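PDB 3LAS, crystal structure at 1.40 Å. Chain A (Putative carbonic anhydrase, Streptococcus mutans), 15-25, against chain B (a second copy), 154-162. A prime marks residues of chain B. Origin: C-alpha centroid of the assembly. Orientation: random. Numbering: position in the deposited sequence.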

ATOM      1  N   ALA A  15      16.362 -16.822  -0.730  1.00 12.30           N
ATOM      2  CA  ALA A  15      16.322 -17.251   0.675  1.00 12.04           C
ATOM      3  C   ALA A  15      14.946 -17.345   1.272  1.00 11.06           C
ATOM      4  O   ALA A  15      14.595 -18.243   2.070  1.00 13.01           O
ATOM      5  CB  ALA A  15      17.176 -16.348   1.522  1.00 14.52           C
ATOM      6  N   TYR A  16      14.082 -16.426   0.840  1.00 10.69           N
ATOM      7  CA  TYR A  16      12.719 -16.427   1.314  1.00  9.74           C
ATOM      8  C   TYR A  16      11.938 -17.631   0.768  1.00 10.39           C
ATOM      9  O   TYR A  16      11.170 -18.284   1.467  1.00 10.47           O
ATOM     10  CB  TYR A  16      11.968 -15.135   0.927  1.00  9.30           C
ATOM     11  CG  TYR A  16      10.600 -15.090   1.488  1.00 10.29           C
ATOM     12  CD1 TYR A  16      10.431 -14.918   2.898  1.00 11.20           C
ATOM     13  CD2 TYR A  16       9.412 -15.232   0.728  1.00  8.87           C
ATOM     14  CE1 TYR A  16       9.235 -14.844   3.485  1.00 11.12           C
ATOM     15  CE2 TYR A  16       8.162 -15.158   1.288  1.00  9.55           C
ATOM     16  CZ  TYR A  16       8.065 -14.980   2.695  1.00 10.13           C
ATOM     17  OH  TYR A  16       6.795 -14.925   3.213  1.00 12.75           O
ATOM     18  N   VAL A  17      12.167 -17.944  -0.527  1.00  9.85           N
ATOM     19  CA  VAL A  17      11.530 -19.132  -1.126  1.00  9.74           C
ATOM     20  C   VAL A  17      11.892 -20.378  -0.329  1.00 11.05           C
ATOM     21  O   VAL A  17      11.077 -21.232  -0.035  1.00 11.43           O
ATOM     22  CB  VAL A  17      12.026 -19.279  -2.559  1.00 10.13           C
ATOM     23  CG1 VAL A  17      11.602 -20.618  -3.177  1.00 13.06           C
ATOM     24  CG2 VAL A  17      11.370 -18.165  -3.397  1.00 12.58           C
ATOM     25  N   ASP A  18      13.186 -20.473   0.040  1.00 10.44           N
ATOM     26  CA  ASP A  18      13.609 -21.687   0.750  1.00 11.61           C
ATOM     27  C   ASP A  18      12.952 -21.776   2.123  1.00 12.20           C
ATOM     28  O   ASP A  18      12.530 -22.850   2.536  1.00 12.97           O
ATOM     29  CB  ASP A  18      15.152 -21.609   0.874  1.00 12.37           C
ATOM     30  CG  ASP A  18      15.876 -21.831  -0.471  1.00 15.62           C
ATOM     31  OD1 ASP A  18      15.338 -22.337  -1.455  1.00 19.54           O
ATOM     32  OD2 ASP A  18      17.046 -21.448  -0.459  1.00 20.26           O
ATOM     33  N   LEU A  19      12.798 -20.647   2.826  1.00 11.08           N
ATOM     34  CA  LEU A  19      12.097 -20.634   4.121  1.00 12.93           C
ATOM     35  C   LEU A  19      10.626 -20.860   3.991  1.00 11.93           C
ATOM     36  O   LEU A  19       9.985 -21.485   4.849  1.00 14.43           O
ATOM     37  CB  LEU A  19      12.354 -19.259   4.793  1.00 13.67           C
ATOM     38  CG  LEU A  19      13.769 -19.131   5.360  1.00 16.52           C
ATOM     39  CD1 LEU A  19      14.088 -17.678   5.595  1.00 16.61           C
ATOM     40  CD2 LEU A  19      13.866 -19.954   6.726  1.00 15.17           C
ATOM     41  N   HIS A  20       9.983 -20.251   2.944  1.00 10.88           N
ATOM     42  CA  HIS A  20       8.525 -20.274   2.861  1.00 10.76           C
ATOM     43  C   HIS A  20       8.061 -21.694   2.553  1.00 11.96           C
ATOM     44  O   HIS A  20       6.982 -22.125   2.978  1.00 13.30           O
ATOM     45  CB  HIS A  20       8.133 -19.279   1.721  1.00 11.24           C
ATOM     46  CG  HIS A  20       6.660 -19.111   1.547  1.00  9.94           C
ATOM     47  ND1 HIS A  20       5.844 -20.065   0.935  1.00 10.78           N
ATOM     48  CD2 HIS A  20       5.840 -18.070   1.897  1.00 11.91           C
ATOM     49  CE1 HIS A  20       4.580 -19.617   0.900  1.00 10.59           C
ATOM     50  NE2 HIS A  20       4.565 -18.420   1.520  1.00 11.96           N
ATOM     51  N   GLY A  21       8.855 -22.427   1.730  1.00 12.88           N
ATOM     52  CA  GLY A  21       8.384 -23.726   1.167  1.00 12.59           C
ATOM     53  C   GLY A  21       7.065 -23.566   0.420  1.00 11.04           C
ATOM     54  O   GLY A  21       6.746 -22.461  -0.079  1.00 11.94           O
ATOM     55  N   THR A  22       6.329 -24.639   0.228  1.00 13.06           N
ATOM     56  CA  THR A  22       5.091 -24.623  -0.542  1.00 12.93           C
ATOM     57  C   THR A  22       3.962 -24.755   0.429  1.00 14.29           C
ATOM     58  O   THR A  22       3.849 -25.750   1.156  1.00 15.77           O
ATOM     59  CB  THR A  22       5.058 -25.777  -1.519  1.00 17.44           C
ATOM     60  OG1 THR A  22       6.096 -25.589  -2.466  1.00 22.45           O
ATOM     61  CG2 THR A  22       3.690 -25.759  -2.260  1.00 18.06           C
ATOM     62  N   ALA A  23       3.137 -23.718   0.550  1.00 13.24           N
ATOM     63  CA  ALA A  23       2.099 -23.685   1.571  1.00 14.52           C
ATOM     64  C   ALA A  23       1.061 -22.665   1.089  1.00 14.09           C
ATOM     65  O   ALA A  23       1.468 -21.539   0.674  1.00 13.61           O
ATOM     66  CB  ALA A  23       2.717 -23.211   2.879  1.00 17.05           C
ATOM     67  N   HIS A  24      -0.201 -22.982   1.147  1.00 14.51           N
ATOM     68  CA  HIS A  24      -1.283 -22.114   0.678  1.00 13.26           C
ATOM     69  C   HIS A  24      -2.075 -21.585   1.856  1.00 15.73           C
ATOM     70  O   HIS A  24      -2.456 -22.301   2.821  1.00 17.46           O
ATOM     71  CB  HIS A  24      -2.277 -22.919  -0.165  1.00 14.71           C
ATOM     72  CG  HIS A  24      -3.380 -22.074  -0.741  1.00 14.46           C
ATOM     73  ND1 HIS A  24      -3.174 -21.114  -1.713  1.00 16.30           N
ATOM     74  CD2 HIS A  24      -4.700 -22.022  -0.421  1.00 18.56           C
ATOM     75  CE1 HIS A  24      -4.340 -20.514  -1.974  1.00 16.24           C
ATOM     76  NE2 HIS A  24      -5.259 -21.038  -1.187  1.00 18.31           N
ATOM     77  N   LEU A  25      -2.345 -20.276   1.852  1.00 12.99           N
ATOM     78  CA  LEU A  25      -3.209 -19.638   2.801  1.00 13.58           C
ATOM     79  C   LEU A  25      -4.436 -19.069   2.094  1.00 11.67           C
ATOM     80  O   LEU A  25      -4.357 -18.820   0.885  1.00 12.06           O
ATOM     81  CB  LEU A  25      -2.426 -18.462   3.402  1.00 12.65           C
ATOM     82  CG  LEU A  25      -1.285 -18.879   4.370  1.00 11.77           C
ATOM     83  CD1 LEU A  25      -0.397 -17.653   4.639  1.00 13.90           C
ATOM     84  CD2 LEU A  25      -1.752 -19.461   5.674  1.00 16.02           C
TER
ATOM     85  N   ILE B 154       6.026 -10.965 -10.653  1.00  7.73           N
ATOM     86  CA  ILE B 154       4.893 -11.722 -10.067  1.00  8.64           C
ATOM     87  C   ILE B 154       5.368 -12.493  -8.880  1.00  7.65           C
ATOM     88  O   ILE B 154       6.396 -13.164  -8.928  1.00  9.19           O
ATOM     89  CB  ILE B 154       4.268 -12.640 -11.106  1.00  8.30           C
ATOM     90  CG1 ILE B 154       3.622 -11.775 -12.213  1.00  9.23           C
ATOM     91  CG2 ILE B 154       3.172 -13.557 -10.418  1.00  9.83           C
ATOM     92  CD1 ILE B 154       3.154 -12.587 -13.452  1.00 10.24           C
ATOM     93  N   TYR B 155       4.677 -12.400  -7.765  1.00  7.79           N
ATOM     94  CA  TYR B 155       4.875 -13.196  -6.554  1.00  7.45           C
ATOM     95  C   TYR B 155       3.939 -14.363  -6.490  1.00  7.34           C
ATOM     96  O   TYR B 155       2.717 -14.184  -6.709  1.00  8.40           O
ATOM     97  CB  TYR B 155       4.565 -12.278  -5.366  1.00  7.99           C
ATOM     98  CG  TYR B 155       4.665 -12.944  -4.027  1.00  7.41           C
ATOM     99  CD1 TYR B 155       5.941 -13.272  -3.478  1.00  7.99           C
ATOM    100  CD2 TYR B 155       3.541 -13.239  -3.290  1.00  8.76           C
ATOM    101  CE1 TYR B 155       6.064 -13.897  -2.237  1.00  9.31           C
ATOM    102  CE2 TYR B 155       3.640 -13.841  -1.986  1.00  8.52           C
ATOM    103  CZ  TYR B 155       4.902 -14.141  -1.533  1.00  8.20           C
ATOM    104  OH  TYR B 155       5.025 -14.796  -0.317  1.00  9.41           O
ATOM    105  N   ASP B 156       4.467 -15.562  -6.260  1.00  8.31           N
ATOM    106  CA  ASP B 156       3.636 -16.754  -6.162  1.00  8.36           C
ATOM    107  C   ASP B 156       3.299 -16.924  -4.695  1.00  9.62           C
ATOM    108  O   ASP B 156       4.184 -17.184  -3.864  1.00  9.58           O
ATOM    109  CB  ASP B 156       4.428 -17.931  -6.755  1.00  9.19           C
ATOM    110  CG  ASP B 156       3.671 -19.206  -6.718  1.00 11.97           C
ATOM    111  OD1 ASP B 156       2.942 -19.504  -5.748  1.00 12.16           O
ATOM    112  OD2 ASP B 156       3.798 -20.023  -7.683  1.00 15.49           O
ATOM    113  N   VAL B 157       2.044 -16.767  -4.324  1.00  9.69           N
ATOM    114  CA  VAL B 157       1.661 -16.774  -2.897  1.00  9.81           C
ATOM    115  C   VAL B 157       1.855 -18.134  -2.245  1.00 11.44           C
ATOM    116  O   VAL B 157       1.962 -18.224  -1.024  1.00 11.84           O
ATOM    117  CB  VAL B 157       0.221 -16.333  -2.642  1.00  8.78           C
ATOM    118  CG1 VAL B 157       0.055 -14.852  -2.965  1.00 11.31           C
ATOM    119  CG2 VAL B 157      -0.807 -17.197  -3.408  1.00 11.34           C
ATOM    120  N   ASP B 158       1.948 -19.215  -3.035  1.00  9.78           N
ATOM    121  CA  ASP B 158       2.137 -20.570  -2.422  1.00 10.22           C
ATOM    122  C   ASP B 158       3.560 -20.909  -2.267  1.00 10.88           C
ATOM    123  O   ASP B 158       3.855 -21.778  -1.370  1.00 14.14           O
ATOM    124  CB  ASP B 158       1.457 -21.604  -3.332  1.00 11.19           C
ATOM    125  CG  ASP B 158      -0.025 -21.393  -3.321  1.00 15.86           C
ATOM    126  OD1 ASP B 158      -0.668 -20.781  -2.402  1.00 16.92           O
ATOM    127  OD2 ASP B 158      -0.586 -21.725  -4.424  1.00 30.01           O
ATOM    128  N   THR B 159       4.468 -20.320  -3.006  1.00  9.67           N
ATOM    129  CA  THR B 159       5.902 -20.692  -2.881  1.00 10.06           C
ATOM    130  C   THR B 159       6.796 -19.607  -2.332  1.00  9.98           C
ATOM    131  O   THR B 159       7.936 -19.920  -1.908  1.00 10.22           O
ATOM    132  CB  THR B 159       6.502 -21.153  -4.232  1.00 11.10           C
ATOM    133  OG1 THR B 159       6.500 -19.974  -5.113  1.00 11.27           O
ATOM    134  CG2 THR B 159       5.672 -22.251  -4.893  1.00 11.05           C
ATOM    135  N   GLY B 160       6.337 -18.354  -2.337  1.00  8.72           N
ATOM    136  CA  GLY B 160       7.188 -17.239  -1.947  1.00  9.51           C
ATOM    137  C   GLY B 160       8.025 -16.673  -3.053  1.00  8.47           C
ATOM    138  O   GLY B 160       8.720 -15.703  -2.809  1.00  8.91           O
ATOM    139  N   ARG B 161       7.976 -17.270  -4.270  1.00  8.94           N
ATOM    140  CA  ARG B 161       8.876 -16.857  -5.330  1.00  9.08           C
ATOM    141  C   ARG B 161       8.466 -15.583  -6.059  1.00  8.20           C
ATOM    142  O   ARG B 161       7.271 -15.466  -6.441  1.00  9.53           O
ATOM    143  CB  ARG B 161       8.947 -18.002  -6.329  1.00  9.23           C
ATOM    144  CG  ARG B 161       9.829 -17.703  -7.585  1.00 10.75           C
ATOM    145  CD  ARG B 161      11.325 -17.599  -7.341  1.00 13.27           C
ATOM    146  NE  ARG B 161      11.885 -18.929  -7.046  1.00 16.30           N
ATOM    147  CZ  ARG B 161      13.214 -19.086  -6.759  1.00 16.30           C
ATOM    148  NH1 ARG B 161      13.981 -18.010  -6.695  1.00 18.25           N
ATOM    149  NH2 ARG B 161      13.641 -20.259  -6.508  1.00 21.13           N
ATOM    150  N   VAL B 162       9.404 -14.686  -6.335  1.00  8.13           N
ATOM    151  CA  VAL B 162       9.205 -13.548  -7.219  1.00  8.72           C
ATOM    152  C   VAL B 162       9.920 -13.801  -8.496  1.00  9.82           C
ATOM    153  O   VAL B 162      11.086 -14.178  -8.482  1.00 12.62           O
ATOM    154  CB  VAL B 162       9.735 -12.232  -6.558  1.00  9.40           C
ATOM    155  CG1 VAL B 162       9.590 -11.044  -7.570  1.00 10.97           C
ATOM    156  CG2 VAL B 162       8.968 -11.979  -5.225  1.00 10.44           C
TER
HETATM  157  O   HOH W   1       5.470 -12.865   1.761  1.00  9.04           O
HETATM  158  O   HOH W   2       9.104 -22.485  -1.911  1.00 12.04           O
HETATM  159  O   HOH W   3       2.906 -16.210   0.568  1.00  8.61           O
HETATM  160  O   HOH W   4       1.663 -19.097   2.134  1.00 15.94           O
HETATM  161  O   HOH W   5      -0.876 -18.775  -0.129  1.00 16.06           O

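The end of a helix in chain A (15-20) and the extended segment after it pack against a turn of chain B that follows strand 154-155, burying 526 Å² over both sides. Asp158′ and Val17 cover the most surface, followed by Thr159′.

Asp158′ holds the extended segment with both backbone and side chain. Its carbonyl O accepts a hydrogen bond from Ala23 N (2.8 Å, 163° at the hydrogen), and Thr22 CA lies 3.2 Å from the same Asp158′ O in a CA-H...O contact. In return, Asp158′ CA approaches Ala23 O at 3.3 Å, so the two backbones meet through N-H and CA-H groups set against carbonyls. The Asp158′ side chain (chi1 m) leaves CA sideways, but its end comes nearer to chain A, where OD1 accepts a short hydrogen bond from His24 ND1 (2.6 Å, 161°). The carboxylate oxygen sits at the edge of the imidazole, near its plane, where a ring N-H can reach it; the t rotamer of His24 brings ND1 there. Within chain B, Asp156′ OD1 accepts from Asp158′ N (2.9 Å) and Thr159′ N (3.2 Å), bracing the turn. Water 5 accepts from Leu25 N (2.9 Å) and lies 3.0 Å from Asp158′ OD1, one of several acceptors within its reach, extending the contact by one residue.

Val17 supplies an apolar part of the contact. Its CG2 lies 3.4 Å from Arg161′ CA and 3.8 Å from Arg161′ NE, over one face of the guanidinium; a compact branched side chain fits against this flat group without needing a polar partner. Val17 CA is 3.8 Å from Thr159′ O, and water 2 lies within hydrogen-bonding distance of both Val17 O (3.0 Å) and Thr159′ O (2.8 Å), two carbonyls that cannot bond each other directly.

Thr159′ points its CB away and meets chain A largely through its backbone: its CA makes a CA-H...O contact of 3.4 Å with Gly21 O. Its hydroxyl is used within the turn, OG1 accepting from Arg161′ N at 3.2 Å. Gly21 ends the helix with positive phi, a conformation that favours glycine, and Gly21 O also accepts from His20 ND1 (2.8 Å, 178°), fixing the imidazole beside the turn.

Gly160′ lies against this ring, its CA 4.1 Å from the His20 ring centroid and nearly above it in a CH-pi contact. A CB here would point toward chain A and fall 3.0 Å from His20 CB, a clash, and 3.2 Å from Tyr16 CD2; the backbone angles call for glycine as well. Alongside, Tyr16 CE2 meets Tyr155′ OH edge-on at 3.5 Å. Water 1 links the two hydroxyls, 2.8 Å from Tyr16 OH and 2.9 Å from Tyr155′ OH. Water 3 accepts from Tyr155′ OH (2.7 Å), donates to Val157′ O (2.7 Å) and hydrogen-bonds His20 NE2 (2.9 Å), so polar groups of both chains, among them those of the buried Tyr155′ and Val157′, are joined through solvent.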